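Local coordinates for O-methyltransferase, SAM-dependent (Legionella pneumophila subsp. pneumophila, PDB 3R3H), which probably transfers a methyl group from S-adenosylmethionine to an oxygen of an acceptor substrate, at residues S35-A40 and W97-H102; N41-P46 and T69-S74. One frame throughout, in Å; residues are numbered along the deposited sequence.

Interaction 1: S35-A40 and W97-H102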
loop_
_atom_site.group_PDB
_atom_site.type_symbol
_atom_site.label_atom_id
_atom_site.label_comp_id
_atom_site.label_asym_id
_atom_site.label_seq_id
_atom_site.Cartn_x
_atom_site.Cartn_y
_atom_site.Cartn_z
ATOM N N SER A 35 16.753 5.392 19.025
ATOM C CA SER A 35 15.849 6.538 18.897
ATOM C C SER A 35 16.630 7.854 18.899
ATOM O O SER A 35 16.442 8.714 18.027
ATOM C CB SER A 35 14.849 6.549 20.059
ATOM O OG SER A 35 14.471 5.236 20.444
ATOM N N THR A 36 17.499 7.991 19.899
ATOM C CA THR A 36 18.359 9.162 20.091
ATOM C C THR A 36 19.293 9.378 18.897
ATOM O O THR A 36 19.513 10.511 18.454
ATOM C CB THR A 36 19.226 8.992 21.356
ATOM O OG1 THR A 36 20.028 7.810 21.225
ATOM C CG2 THR A 36 18.353 8.880 22.603
ATOM N N MET A 37 19.845 8.268 18.408
ATOM C CA MET A 37 20.751 8.220 17.260
ATOM C C MET A 37 20.163 9.069 16.121
ATOM O O MET A 37 18.959 9.037 15.874
ATOM C CB MET A 37 20.882 6.754 16.823
ATOM C CG MET A 37 22.263 6.266 16.395
ATOM S SD MET A 37 22.376 4.442 16.556
ATOM C CE MET A 37 23.901 4.067 15.647
ATOM N N GLU A 38 21.009 9.831 15.435
ATOM C CA GLU A 38 20.555 10.679 14.327
ATOM C C GLU A 38 20.150 9.841 13.114
ATOM O O GLU A 38 19.442 10.316 12.223
ATOM C CB GLU A 38 21.656 11.676 13.943
ATOM C CG GLU A 38 21.973 12.649 15.066
ATOM C CD GLU A 38 20.722 13.344 15.583
ATOM O OE1 GLU A 38 20.161 14.173 14.837
ATOM O OE2 GLU A 38 20.291 13.053 16.722
ATOM N N LEU A 39 20.607 8.587 13.110
ATOM C CA LEU A 39 20.336 7.603 12.053
ATOM C C LEU A 39 18.853 7.213 12.029
ATOM O O LEU A 39 18.304 6.906 10.971
ATOM C CB LEU A 39 21.176 6.334 12.285
ATOM C CG LEU A 39 22.085 5.752 11.195
ATOM C CD1 LEU A 39 22.571 4.388 11.671
ATOM C CD2 LEU A 39 21.352 5.615 9.866
ATOM N N ALA A 40 18.220 7.220 13.202
ATOM C CA ALA A 40 16.809 6.864 13.347
ATOM C C ALA A 40 15.863 7.580 12.367
ATOM O O ALA A 40 14.783 7.074 12.048
ATOM C CB ALA A 40 16.367 7.116 14.795
ATOM N N TRP A 97 28.720 6.911 11.709
ATOM C CA TRP A 97 28.483 6.097 12.894
ATOM C C TRP A 97 27.339 5.102 12.834
ATOM O O TRP A 97 26.247 5.412 12.366
ATOM C CB TRP A 97 28.262 6.978 14.117
ATOM C CG TRP A 97 29.438 7.785 14.494
ATOM C CD1 TRP A 97 29.742 9.043 14.061
ATOM C CD2 TRP A 97 30.500 7.392 15.373
ATOM N NE1 TRP A 97 30.928 9.460 14.619
ATOM C CE2 TRP A 97 31.416 8.466 15.427
ATOM C CE3 TRP A 97 30.768 6.235 16.120
ATOM C CZ2 TRP A 97 32.586 8.418 16.200
ATOM C CZ3 TRP A 97 31.934 6.191 16.891
ATOM C CH2 TRP A 97 32.825 7.277 16.921
ATOM N N THR A 98 27.608 3.905 13.343
ATOM C CA THR A 98 26.616 2.833 13.412
ATOM C C THR A 98 26.876 1.979 14.645
ATOM O O THR A 98 27.778 2.234 15.440
ATOM C CB THR A 98 26.676 1.866 12.176
ATOM O OG1 THR A 98 28.012 1.841 11.652
ATOM C CG2 THR A 98 25.665 2.272 11.101
ATOM N N LYS A 99 26.044 0.963 14.773
ATOM C CA LYS A 99 26.118 -0.044 15.811
ATOM C C LYS A 99 25.572 -1.201 15.017
ATOM O O LYS A 99 24.701 -1.020 14.167
ATOM C CB LYS A 99 25.183 0.255 16.973
ATOM C CG LYS A 99 25.825 1.045 18.076
ATOM C CD LYS A 99 24.837 1.309 19.181
ATOM C CE LYS A 99 25.394 2.330 20.157
ATOM N NZ LYS A 99 24.363 2.861 21.102
ATOM N N HIS A 100 26.085 -2.387 15.253
ATOM C CA HIS A 100 25.588 -3.505 14.495
ATOM C C HIS A 100 24.258 -3.989 14.997
ATOM O O HIS A 100 23.939 -3.863 16.173
ATOM C CB HIS A 100 26.633 -4.581 14.501
ATOM C CG HIS A 100 27.914 -4.109 13.913
ATOM N ND1 HIS A 100 27.983 -3.587 12.640
ATOM C CD2 HIS A 100 29.154 -3.991 14.442
ATOM C CE1 HIS A 100 29.213 -3.165 12.409
ATOM N NE2 HIS A 100 29.944 -3.399 13.487
ATOM N N ALA A 101 23.477 -4.533 14.081
ATOM C CA ALA A 101 22.154 -5.004 14.414
ATOM C C ALA A 101 22.088 -6.485 14.729
ATOM O O ALA A 101 21.071 -6.969 15.242
ATOM C CB ALA A 101 21.206 -4.673 13.261
ATOM N N HIS A 102 23.175 -7.201 14.445
ATOM C CA HIS A 102 23.189 -8.639 14.663
ATOM C C HIS A 102 22.738 -9.118 16.043
ATOM O O HIS A 102 22.136 -10.184 16.159
ATOM C CB HIS A 102 24.553 -9.227 14.295
ATOM C CG HIS A 102 25.667 -8.837 15.217
ATOM N ND1 HIS A 102 26.520 -7.787 14.955
ATOM C CD2 HIS A 102 26.086 -9.380 16.387
ATOM C CE1 HIS A 102 27.421 -7.698 15.921
ATOM N NE2 HIS A 102 27.177 -8.652 16.802
#
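Met37 and Leu39 reach from one loop to the Trp97 carbonyl, the backbone and methyl of Thr98, and Lys99 in another, and the contact is van der Waals in kind, with no hydrogen bond between the segments. The methionine does so by length: its chain is extended beyond CG (chi2 158°, chi3 167°), which carries the terminal methyl to the opposite backbone. There Met37 CE lies 3.7 Å from Thr98 CA and 3.9 Å from Lys99 N, with the first carbon of the lysine side chain, CB, at 4.2 Å from it. Leu39 uses one branch of its fork. Leu39 CD1 meets the methyl CG2 of Thr98 at 3.8 Å, the two side chains crossing at a slant, and sits 3.9 Å from Trp97 O. Polar bonds are found within and beside the loops: a weak bond from Ala40 N to Met37 O, 3.3 Å, closes a turn, and Asn94 ND2 makes a weak bond to Trp97 O. Leu39 is buried, also touching Thr69, Thr71 and Asn94, whereas Trp97 and Lys99 are exposed. The contact thus joins, at the surface, the connection between helices 25-32 and 46-59 to the loop leading from strand 87-92 into helix 102-107.

Interaction 2: N41-P46 and T69-S74; sequences NMQVAP and TFTGYS
Thr69, just beyond strand 63-68, meets the side chain of Met42 nearly at a right angle. The methionine bends at chi2 and chi3, bending round beside the threonine hydroxyl; Met42 CB and CG each lie 3.4 Å from Thr69 OG1. The CB of Phe70 starts away from the other segment, yet the edge of its ring lies beside the Gln43 amide, which is near the ring plane. Asp92 accepts a hydrogen bond from Phe70 N. Thr71 runs alongside Gln43 in the opposite direction: Thr71 CG2 is 3.7 Å from Gln43 CG, and the threonine OG1 also faces the glutamine chain. Thr71 OG1 receives a weak bond from Tyr73 N, 3.4 Å long, near the start of helix 73-80. This turn from the first strand into the next helix is the glycine-rich connection of the Rossmann-like methyltransferase fold, which in class I enzymes lies beside the S-adenosylmethionine pocket. Gly72 occupies the N-cap position with a positive phi of 106°. Tyr73 then reaches toward the first segment, CG anti to the backbone N (chi1 179°). Val44 CG1 approaches its ring obliquely, 4.2 Å from Tyr73 CD1, and farther out Tyr73 OH lies 3.6 Å from Pro46 CA while hydrogen-bonding Glu23. Ser74 CB packs against Val44 CG1 at 3.8 Å; the serine hydroxyl bonds to Glu66 on strand 63-68.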
loop_
_atom_site.group_PDB
_atom_site.type_symbol
_atom_site.label_atom_id
_atom_site.label_comp_id
_atom_site.label_asym_id
_atom_site.label_seq_id
_atom_site.Cartn_x
_atom_site.Cartn_y
_atom_site.Cartn_z
ATOM N N ASN A 41 16.280 8.757 11.899
ATOM C CA ASN A 41 15.498 9.555 10.951
ATOM C C ASN A 41 15.452 8.946 9.555
ATOM O O ASN A 41 14.396 8.951 8.923
ATOM C CB ASN A 41 16.053 10.982 10.852
ATOM C CG ASN A 41 15.753 11.822 12.084
ATOM O OD1 ASN A 41 14.599 11.938 12.510
ATOM N ND2 ASN A 41 16.796 12.430 12.652
ATOM N N MET A 42 16.584 8.435 9.071
ATOM C CA MET A 42 16.626 7.818 7.744
ATOM C C MET A 42 15.933 6.460 7.797
ATOM O O MET A 42 15.750 5.790 6.775
ATOM C CB MET A 42 18.069 7.616 7.256
ATOM C CG MET A 42 19.168 8.109 8.191
ATOM S SD MET A 42 19.938 9.651 7.637
ATOM C CE MET A 42 21.274 9.064 6.610
ATOM N N GLN A 43 15.536 6.071 9.001
ATOM C CA GLN A 43 14.895 4.785 9.219
ATOM C C GLN A 43 13.411 4.750 8.880
ATOM O O GLN A 43 12.656 5.663 9.222
ATOM C CB GLN A 43 15.126 4.351 10.663
ATOM C CG GLN A 43 16.128 3.216 10.815
ATOM C CD GLN A 43 17.237 3.226 9.763
ATOM O OE1 GLN A 43 17.938 4.225 9.576
ATOM N NE2 GLN A 43 17.405 2.094 9.080
ATOM N N VAL A 44 13.014 3.683 8.193
ATOM C CA VAL A 44 11.637 3.494 7.786
ATOM C C VAL A 44 10.785 3.562 9.068
ATOM O O VAL A 44 11.273 3.251 10.158
ATOM C CB VAL A 44 11.490 2.121 7.006
ATOM C CG1 VAL A 44 11.313 0.957 7.968
ATOM C CG2 VAL A 44 10.348 2.192 6.029
ATOM N N ALA A 45 9.536 4.005 8.951
ATOM C CA ALA A 45 8.670 4.116 10.117
ATOM C C ALA A 45 8.082 2.758 10.439
ATOM O O ALA A 45 7.905 1.920 9.552
ATOM C CB ALA A 45 7.566 5.106 9.861
ATOM N N PRO A 46 7.764 2.527 11.724
ATOM C CA PRO A 46 7.189 1.269 12.217
ATOM C C PRO A 46 6.128 0.639 11.326
ATOM O O PRO A 46 6.187 -0.563 11.055
ATOM C CB PRO A 46 6.630 1.662 13.576
ATOM C CG PRO A 46 7.625 2.662 14.045
ATOM C CD PRO A 46 7.886 3.510 12.821
ATOM N N THR A 69 20.900 3.767 4.332
ATOM C CA THR A 69 21.768 3.992 5.478
ATOM C C THR A 69 20.871 3.485 6.616
ATOM O O THR A 69 19.927 4.167 7.067
ATOM C CB THR A 69 22.129 5.489 5.638
ATOM O OG1 THR A 69 20.971 6.228 6.044
ATOM C CG2 THR A 69 22.631 6.051 4.316
ATOM N N PHE A 70 21.183 2.264 7.055
ATOM C CA PHE A 70 20.397 1.558 8.055
ATOM C C PHE A 70 20.906 1.345 9.466
ATOM O O PHE A 70 22.112 1.397 9.753
ATOM C CB PHE A 70 20.056 0.180 7.516
ATOM C CG PHE A 70 19.424 0.188 6.161
ATOM C CD1 PHE A 70 18.213 0.848 5.946
ATOM C CD2 PHE A 70 19.990 -0.544 5.118
ATOM C CE1 PHE A 70 17.569 0.771 4.719
ATOM C CE2 PHE A 70 19.358 -0.636 3.876
ATOM C CZ PHE A 70 18.141 0.023 3.678
ATOM N N THR A 71 19.932 1.068 10.334
ATOM C CA THR A 71 20.172 0.724 11.732
ATOM C C THR A 71 20.036 -0.816 11.744
ATOM O O THR A 71 20.574 -1.497 12.632
ATOM C CB THR A 71 19.105 1.333 12.698
ATOM O OG1 THR A 71 17.778 1.002 12.250
ATOM C CG2 THR A 71 19.286 2.847 12.803
ATOM N N GLY A 72 19.336 -1.347 10.735
ATOM C CA GLY A 72 19.140 -2.777 10.632
ATOM C C GLY A 72 17.730 -3.170 11.010
ATOM O O GLY A 72 17.410 -4.355 11.100
ATOM N N TYR A 73 16.882 -2.157 11.210
ATOM C CA TYR A 73 15.473 -2.332 11.586
ATOM C C TYR A 73 14.612 -2.846 10.428
ATOM O O TYR A 73 13.863 -3.823 10.591
ATOM C CB TYR A 73 14.906 -1.003 12.101
ATOM C CG TYR A 73 13.446 -1.029 12.507
ATOM C CD1 TYR A 73 12.425 -1.010 11.553
ATOM C CD2 TYR A 73 13.084 -1.082 13.846
ATOM C CE1 TYR A 73 11.073 -1.044 11.932
ATOM C CE2 TYR A 73 11.741 -1.126 14.240
ATOM C CZ TYR A 73 10.744 -1.107 13.284
ATOM O OH TYR A 73 9.435 -1.169 13.691
ATOM N N SER A 74 14.708 -2.200 9.265
ATOM C CA SER A 74 13.919 -2.629 8.114
ATOM C C SER A 74 14.359 -4.003 7.601
ATOM O O SER A 74 13.559 -4.748 7.038
ATOM C CB SER A 74 13.985 -1.580 6.981
ATOM O OG SER A 74 15.302 -1.100 6.776
#

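In the fold
Both interactions use the connection between helices 25-32 and 46-59: residues 35-40 meet the loop after strand 87-92, and residues 41-46 meet the turn after strand 63-68. Those strands are neighbours in the sheet, so the connection lies against the loops at the ends of two adjacent parallel strands. Interaction 1 is a small surface contact of apolar groups and backbone. Interaction 2 is larger and partly buried, mixing apolar side chains and aromatic rings with threonine and serine hydroxyls and the Gln43 amide. Their centres are about 9 Å apart, and Leu39 bridges them, Leu39 CD1 lying 3.6 Å from Phe70 O. Ala101 CB also packs against Thr71 O. In sequence, interaction 2 is nested within interaction 1.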